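Local coordinates for fat acid-binding protein (Eubacterium ventriosum, PDB 3NYI), which is a DegV-family protein that binds stearic acid and probably serves in lipid binding, at residues 26-31 with 66-71. Numbering follows the deposited sequence.
Sequences TIVPLS and SLPSVE. With STE (stearic acid), chain C.
P68 presents its ring to V28, P29 and L30. The carbonyl oxygen P29 O stands over one face, 3.6 Å from P68 CB and nearly along the ring normal there. L30 CG covers the same face near P68 CD (3.7 Å), and L30 CD1 slants in from that side to P68 CG, also at 3.7 Å. At the edge, V28 CG1 reaches P68 CB at 3.7 Å, the two side chains crossing at about a right angle. The L30 torsion (chi1 -84°) sets CG anti to the carbonyl carbon, and from there the two methyls diverge: CD1 to the proline, CD2 to C2 of the stearic acid at 3.5 Å. An alanine at L30 would probably open a gap between the face of P68 and the start of the acyl chain, since CG and both methyls supply those contacts.

Beyond the proline the backbones form an antiparallel hydrogen-bonded pair. S31 N donates to S66 O (3.0 Å) almost straight, at 173°, in the carbonyl plane; S66 N returns a bond to S31 O (2.9 Å), its donor tilted 33° from that carbonyl's plane. A water links S31 OG to L67 O, donating to the latter.

This pairing joins strand 25-33 to strand 64-66 beside the fatty acid carboxyl group, which is hydrogen-bonded to T65 OG1 and S97 OG. S69 then occupies the N-cap position of helix 70-81, its OG hydrogen-bonded to S72 OG. Y73 of that helix touches both V28 and P68, while S99 of helix 99-113 also touches P68.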
ATOM      1  N   THR A  26      -0.949 -12.094  -8.526  1.00 28.74           N
ATOM      2  CA  THR A  26      -1.240 -13.053  -7.471  1.00 25.74           C
ATOM      3  C   THR A  26      -0.916 -12.420  -6.120  1.00 28.64           C
ATOM      4  O   THR A  26       0.123 -11.776  -5.967  1.00 27.53           O
ATOM      5  CB  THR A  26      -0.401 -14.315  -7.665  1.00 33.70           C
ATOM      6  OG1 THR A  26      -0.657 -14.843  -8.976  1.00 39.56           O
ATOM      7  CG2 THR A  26      -0.726 -15.374  -6.592  1.00 36.47           C
ATOM      8  N   ILE A  27      -1.814 -12.587  -5.154  1.00 24.45           N
ATOM      9  CA  ILE A  27      -1.630 -12.002  -3.825  1.00 25.93           C
ATOM     10  C   ILE A  27      -1.249 -13.028  -2.770  1.00 30.94           C
ATOM     11  O   ILE A  27      -1.860 -14.093  -2.675  1.00 31.15           O
ATOM     12  CB  ILE A  27      -2.885 -11.253  -3.365  1.00 29.10           C
ATOM     13  CG1 ILE A  27      -3.163 -10.082  -4.312  1.00 30.43           C
ATOM     14  CG2 ILE A  27      -2.717 -10.750  -1.921  1.00 30.03           C
ATOM     15  CD1 ILE A  27      -1.990  -9.087  -4.417  1.00 28.63           C
ATOM     16  N   VAL A  28      -0.213 -12.712  -1.991  1.00 26.04           N
ATOM     17  CA  VAL A  28       0.130 -13.491  -0.796  1.00 24.53           C
ATOM     18  C   VAL A  28      -0.372 -12.725   0.429  1.00 27.31           C
ATOM     19  O   VAL A  28       0.094 -11.615   0.726  1.00 25.25           O
ATOM     20  CB  VAL A  28       1.647 -13.740  -0.694  1.00 25.24           C
ATOM     21  CG1 VAL A  28       2.010 -14.504   0.616  1.00 27.38           C
ATOM     22  CG2 VAL A  28       2.133 -14.499  -1.914  1.00 28.75           C
ATOM     23  N   PRO A  29      -1.339 -13.308   1.144  1.00 24.62           N
ATOM     24  CA  PRO A  29      -2.015 -12.581   2.232  1.00 24.06           C
ATOM     25  C   PRO A  29      -1.216 -12.420   3.529  1.00 28.05           C
ATOM     26  O   PRO A  29      -0.543 -13.357   3.989  1.00 25.67           O
ATOM     27  CB  PRO A  29      -3.252 -13.443   2.527  1.00 27.94           C
ATOM     28  CG  PRO A  29      -3.053 -14.742   1.829  1.00 31.82           C
ATOM     29  CD  PRO A  29      -1.846 -14.681   0.956  1.00 30.96           C
ATOM     30  N   LEU A  30      -1.329 -11.242   4.138  1.00 24.14           N
ATOM     31  CA  LEU A  30      -0.978 -11.096   5.549  1.00 23.89           C
ATOM     32  C   LEU A  30      -2.149 -11.623   6.375  1.00 25.76           C
ATOM     33  O   LEU A  30      -3.193 -11.961   5.815  1.00 24.17           O
ATOM     34  CB  LEU A  30      -0.648  -9.636   5.890  1.00 18.96           C
ATOM     35  CG  LEU A  30       0.811  -9.285   5.563  1.00 25.32           C
ATOM     36  CD1 LEU A  30       1.024  -8.993   4.060  1.00 22.33           C
ATOM     37  CD2 LEU A  30       1.298  -8.101   6.407  1.00 24.82           C
ATOM     38  N   SER A  31      -1.984 -11.703   7.693  1.00 23.23           N
ATOM     39  CA  SER A  31      -3.078 -12.146   8.557  1.00 27.51           C
ATOM     40  C   SER A  31      -3.422 -11.097   9.601  1.00 28.84           C
ATOM     41  O   SER A  31      -2.610 -10.219   9.922  1.00 25.84           O
ATOM     42  CB  SER A  31      -2.739 -13.485   9.235  1.00 21.28           C
ATOM     43  OG  SER A  31      -2.586 -14.492   8.244  1.00 31.20           O
ATOM     44  N   SER A  66      -0.015  -9.848  11.089  1.00 27.00           N
ATOM     45  CA  SER A  66       1.123 -10.736  11.055  1.00 21.47           C
ATOM     46  C   SER A  66       1.588 -10.866   9.612  1.00 29.16           C
ATOM     47  O   SER A  66       0.766 -10.975   8.702  1.00 22.71           O
ATOM     48  CB  SER A  66       0.717 -12.102  11.627  1.00 30.54           C
ATOM     49  OG  SER A  66       1.827 -12.964  11.682  1.00 39.99           O
ATOM     50  N   LEU A  67       2.906 -10.805   9.413  1.00 26.43           N
ATOM     51  CA  LEU A  67       3.527 -10.978   8.103  1.00 29.12           C
ATOM     52  C   LEU A  67       3.188 -12.351   7.501  1.00 27.96           C
ATOM     53  O   LEU A  67       2.854 -13.279   8.242  1.00 26.42           O
ATOM     54  CB  LEU A  67       5.048 -10.827   8.255  1.00 29.07           C
ATOM     55  CG  LEU A  67       5.783 -12.009   8.908  1.00 31.16           C
ATOM     56  CD1 LEU A  67       7.289 -11.777   8.861  1.00 32.41           C
ATOM     57  CD2 LEU A  67       5.328 -12.284  10.344  1.00 32.96           C
ATOM     58  N   PRO A  68       3.288 -12.500   6.163  1.00 27.04           N
ATOM     59  CA  PRO A  68       2.996 -13.834   5.604  1.00 27.03           C
ATOM     60  C   PRO A  68       4.107 -14.792   5.977  1.00 25.32           C
ATOM     61  O   PRO A  68       5.252 -14.354   6.142  1.00 26.53           O
ATOM     62  CB  PRO A  68       3.024 -13.613   4.082  1.00 24.11           C
ATOM     63  CG  PRO A  68       2.992 -12.080   3.891  1.00 18.50           C
ATOM     64  CD  PRO A  68       3.692 -11.536   5.119  1.00 22.88           C
ATOM     65  N   SER A  69       3.787 -16.076   6.113  1.00 25.63           N
ATOM     66  CA  SER A  69       4.792 -17.055   6.481  1.00 33.05           C
ATOM     67  C   SER A  69       5.709 -17.264   5.286  1.00 28.61           C
ATOM     68  O   SER A  69       5.274 -17.138   4.148  1.00 28.27           O
ATOM     69  CB  SER A  69       4.124 -18.397   6.840  1.00 34.16           C
ATOM     70  OG  SER A  69       3.523 -18.963   5.684  1.00 31.33           O
ATOM     71  N   VAL A  70       6.960 -17.618   5.549  1.00 24.72           N
ATOM     72  CA  VAL A  70       7.861 -18.069   4.489  1.00 26.09           C
ATOM     73  C   VAL A  70       7.218 -19.156   3.591  1.00 32.72           C
ATOM     74  O   VAL A  70       7.361 -19.127   2.367  1.00 25.99           O
ATOM     75  CB  VAL A  70       9.166 -18.624   5.089  1.00 26.78           C
ATOM     76  CG1 VAL A  70      10.022 -19.280   4.011  1.00 31.20           C
ATOM     77  CG2 VAL A  70       9.933 -17.535   5.820  1.00 30.71           C
ATOM     78  N   GLU A  71       6.521 -20.117   4.191  1.00 27.58           N
ATOM     79  CA  GLU A  71       5.913 -21.203   3.409  1.00 29.23           C
ATOM     80  C   GLU A  71       4.841 -20.720   2.433  1.00 27.40           C
ATOM     81  O   GLU A  71       4.699 -21.274   1.336  1.00 30.91           O
ATOM     82  CB  GLU A  71       5.303 -22.273   4.325  1.00 45.83           C
ATOM     83  CG  GLU A  71       6.279 -22.911   5.287  1.00 70.96           C
ATOM     84  CD  GLU A  71       5.601 -23.378   6.567  1.00 92.92           C
ATOM     85  OE1 GLU A  71       5.809 -24.544   6.970  1.00101.12           O
ATOM     86  OE2 GLU A  71       4.849 -22.575   7.165  1.00 97.25           O
TER
HETATM   87  C1  STE C 301       2.967  -7.014   9.742  1.00 31.98           C
HETATM   88  O1  STE C 301       4.037  -7.424   9.411  1.00 27.25           O
HETATM   89  O2  STE C 301       2.514  -7.346  10.799  1.00 30.53           O
HETATM   90  C2  STE C 301       2.290  -5.894   8.920  1.00 23.87           C
HETATM   91  C3  STE C 301       2.533  -4.512   9.578  1.00 20.47           C
HETATM   92  C4  STE C 301       1.757  -3.414   8.809  1.00 21.29           C
HETATM   93  C5  STE C 301       2.172  -2.002   9.281  1.00 22.03           C
HETATM   94  C6  STE C 301       1.340  -0.933   8.536  1.00 20.91           C
HETATM   95  C7  STE C 301       1.659   0.490   9.061  1.00 20.93           C
HETATM   96  C8  STE C 301       0.915   1.518   8.170  1.00 22.96           C
HETATM   97  C9  STE C 301       1.169   2.964   8.652  1.00 23.43           C
HETATM   98  C10 STE C 301       0.328   3.936   7.780  1.00 26.88           C
HETATM   99  C11 STE C 301       1.021   4.098   6.425  1.00 23.16           C
HETATM  100  C12 STE C 301       0.115   3.895   5.188  1.00 23.79           C
HETATM  101  C13 STE C 301      -1.383   4.141   5.430  1.00 26.16           C
HETATM  102  C14 STE C 301      -1.881   5.019   4.250  1.00 23.51           C
HETATM  103  C15 STE C 301      -3.425   5.006   4.157  1.00 20.19           C
HETATM  104  C16 STE C 301      -3.872   6.165   3.232  1.00 24.74           C
HETATM  105  C17 STE C 301      -3.876   5.688   1.764  1.00 22.18           C
HETATM  106  C18 STE C 301      -4.482   6.766   0.836  1.00 23.96           C
HETATM  107  O   HOH W   1       0.398 -14.348   8.409  1.00 38.17           O